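Local atomic coordinates of pirin-like protein (PDB entry 2P17), a protein that binds one iron ion per subunit and belongs to the pirin family of cupin-fold proteins, its biological role being unknown. Residues Val27-Pro30 against Glu35-Pro38. Numbering follows the deposited sequence.
Sequences VLEP and EYDP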
ATOM      1  N   VAL A  27      -4.098  -2.488  10.071  1.00 13.98           N
ATOM      2  CA  VAL A  27      -3.467  -1.187   9.854  1.00 13.68           C
ATOM      3  C   VAL A  27      -4.561  -0.155   9.570  1.00 13.36           C
ATOM      4  O   VAL A  27      -4.630   0.905  10.201  1.00 13.17           O
ATOM      5  CB  VAL A  27      -2.401  -1.245   8.731  1.00 13.48           C
ATOM      6  CG1 VAL A  27      -1.613   0.059   8.668  1.00 14.26           C
ATOM      7  CG2 VAL A  27      -1.442  -2.443   8.929  1.00 14.08           C
ATOM      8  N   LEU A  28      -5.416  -0.487   8.609  1.00 13.26           N
ATOM      9  CA  LEU A  28      -6.664   0.215   8.387  1.00 12.96           C
ATOM     10  C   LEU A  28      -7.749  -0.803   8.670  1.00 13.70           C
ATOM     11  O   LEU A  28      -7.854  -1.821   7.961  1.00 13.49           O
ATOM     12  CB  LEU A  28      -6.775   0.706   6.930  1.00 12.84           C
ATOM     13  CG  LEU A  28      -6.203   2.081   6.573  1.00 12.73           C
ATOM     14  CD1 LEU A  28      -4.697   2.146   6.774  1.00 13.97           C
ATOM     15  CD2 LEU A  28      -6.576   2.448   5.129  1.00 13.23           C
ATOM     16  N   GLU A  29      -8.535  -0.540   9.709  1.00 14.61           N
ATOM     17  CA  GLU A  29      -9.615  -1.437  10.099  1.00 15.46           C
ATOM     18  C   GLU A  29     -10.736  -1.382   9.068  1.00 15.91           C
ATOM     19  O   GLU A  29     -10.938  -0.335   8.440  1.00 15.77           O
ATOM     20  CB  GLU A  29     -10.142  -1.056  11.488  1.00 15.60           C
ATOM     21  CG  GLU A  29     -11.116   0.135  11.519  1.00 17.19           C
ATOM     22  CD  GLU A  29     -10.441   1.500  11.433  1.00 17.06           C
ATOM     23  OE1 GLU A  29      -9.197   1.568  11.322  1.00 17.29           O
ATOM     24  OE2 GLU A  29     -11.173   2.518  11.488  1.00 19.33           O
ATOM     25  N   PRO A  30     -11.457  -2.503   8.875  1.00 16.05           N
ATOM     26  CA  PRO A  30     -12.607  -2.495   7.968  1.00 16.32           C
ATOM     27  C   PRO A  30     -13.784  -1.713   8.552  1.00 16.61           C
ATOM     28  O   PRO A  30     -13.792  -1.415   9.748  1.00 16.98           O
ATOM     29  CB  PRO A  30     -12.965  -3.979   7.838  1.00 16.98           C
ATOM     30  CG  PRO A  30     -12.486  -4.593   9.110  1.00 17.26           C
ATOM     31  CD  PRO A  30     -11.237  -3.834   9.480  1.00 16.35           C
ATOM     32  N   GLU A  35     -13.675   7.263   6.138  1.00 10.09           N
ATOM     33  CA  GLU A  35     -12.406   7.901   6.450  1.00 10.00           C
ATOM     34  C   GLU A  35     -11.316   7.585   5.434  1.00  9.15           C
ATOM     35  O   GLU A  35     -10.451   8.427   5.184  1.00  8.95           O
ATOM     36  CB  GLU A  35     -11.919   7.518   7.859  1.00  9.96           C
ATOM     37  CG  GLU A  35     -10.707   8.317   8.327  1.00 10.77           C
ATOM     38  CD  GLU A  35     -10.189   7.889   9.687  1.00 11.17           C
ATOM     39  OE1 GLU A  35     -10.979   7.360  10.498  1.00 13.50           O
ATOM     40  OE2 GLU A  35      -8.982   8.102   9.939  1.00 12.43           O
ATOM     41  N   TYR A  36     -11.340   6.368   4.886  1.00  9.05           N
ATOM     42  CA  TYR A  36     -10.183   5.862   4.135  1.00  8.87           C
ATOM     43  C   TYR A  36     -10.321   5.846   2.622  1.00  8.36           C
ATOM     44  O   TYR A  36      -9.340   5.580   1.928  1.00  8.95           O
ATOM     45  CB  TYR A  36      -9.835   4.457   4.613  1.00  8.43           C
ATOM     46  CG  TYR A  36      -9.498   4.343   6.085  1.00  9.31           C
ATOM     47  CD1 TYR A  36      -8.672   5.276   6.724  1.00 10.07           C
ATOM     48  CD2 TYR A  36      -9.959   3.263   6.816  1.00 10.24           C
ATOM     49  CE1 TYR A  36      -8.356   5.142   8.077  1.00 10.05           C
ATOM     50  CE2 TYR A  36      -9.630   3.113   8.167  1.00 10.57           C
ATOM     51  CZ  TYR A  36      -8.834   4.053   8.779  1.00  9.71           C
ATOM     52  OH  TYR A  36      -8.502   3.899  10.127  1.00 11.74           O
ATOM     53  N   ASP A  37     -11.522   6.157   2.139  1.00  8.63           N
ATOM     54  CA  ASP A  37     -11.884   6.216   0.713  1.00  8.54           C
ATOM     55  C   ASP A  37     -10.703   6.759  -0.096  1.00  8.43           C
ATOM     56  O   ASP A  37     -10.279   7.889   0.139  1.00  8.40           O
ATOM     57  CB  ASP A  37     -13.109   7.147   0.603  1.00  8.99           C
ATOM     58  CG  ASP A  37     -13.752   7.159  -0.771  1.00  9.29           C
ATOM     59  OD1 ASP A  37     -13.361   6.358  -1.643  1.00  9.83           O
ATOM     60  OD2 ASP A  37     -14.659   8.010  -0.970  1.00 10.94           O
ATOM     61  N   PRO A  38     -10.208   6.006  -1.103  1.00  8.06           N
ATOM     62  CA  PRO A  38     -10.759   4.802  -1.723  1.00  8.01           C
ATOM     63  C   PRO A  38     -10.341   3.466  -1.109  1.00  8.43           C
ATOM     64  O   PRO A  38     -10.670   2.410  -1.664  1.00  8.77           O
ATOM     65  CB  PRO A  38     -10.197   4.882  -3.152  1.00  8.05           C
ATOM     66  CG  PRO A  38      -8.798   5.493  -2.947  1.00  8.23           C
ATOM     67  CD  PRO A  38      -8.966   6.451  -1.775  1.00  8.32           C
TER
HETATM   68  O   HOH W   1      -6.036   3.052  11.888  1.00 18.96           O
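Leu28 lays its isobutyl group over one face of the Tyr36 ring. Its CG stands 3.7 Å from the ring centroid and only 3° off the ring normal, which meets the geometry of a CH-pi contact. The CD2 branch reaches back toward the root of the tyrosine, 3.6 Å from Tyr36 CG, while Leu28 CB lies nearer the CE2 edge. On the opposite face sits Glu35 CB, offset toward the rim. Phe215 of strand 212-216 is a further aromatic neighbour of the ring, with a shallow angle between the two planes. At the phenol end Glu29 takes over: Tyr36 OH donates to Glu29 OE1 at 2.7 Å, reaching it on the syn side and 24° out of the carboxylate plane. The carboxylate stands nearly upright to the ring, at 79°. Glu29 can meet the hydroxyl because its chain is bent, with CG set between backbone N and carbonyl carbon and a second bend at chi2. In the pirin fold, built from two cupin domains, residues 27-30 lie in the loop that joins strand 22-26 to the short helix 33-36; Val27 and Leu28 both face Leu42 in a classic beta bulge, where the chain turns a corner. The hydroxyl of the buried Tyr36 has further partners: Arg9 NH2 hydrogen-bonds to it, and a water bridges it to the backbone, donating to Tyr36 OH and to Val27 O, each at 3.1 Å. Asn32, just before helix 33-36, hydrogen-bonds through ND2 to both Glu29 OE2 and Glu35 OE1, two carboxylate oxygens 4.9 Å apart whose like charges it probably helps to offset.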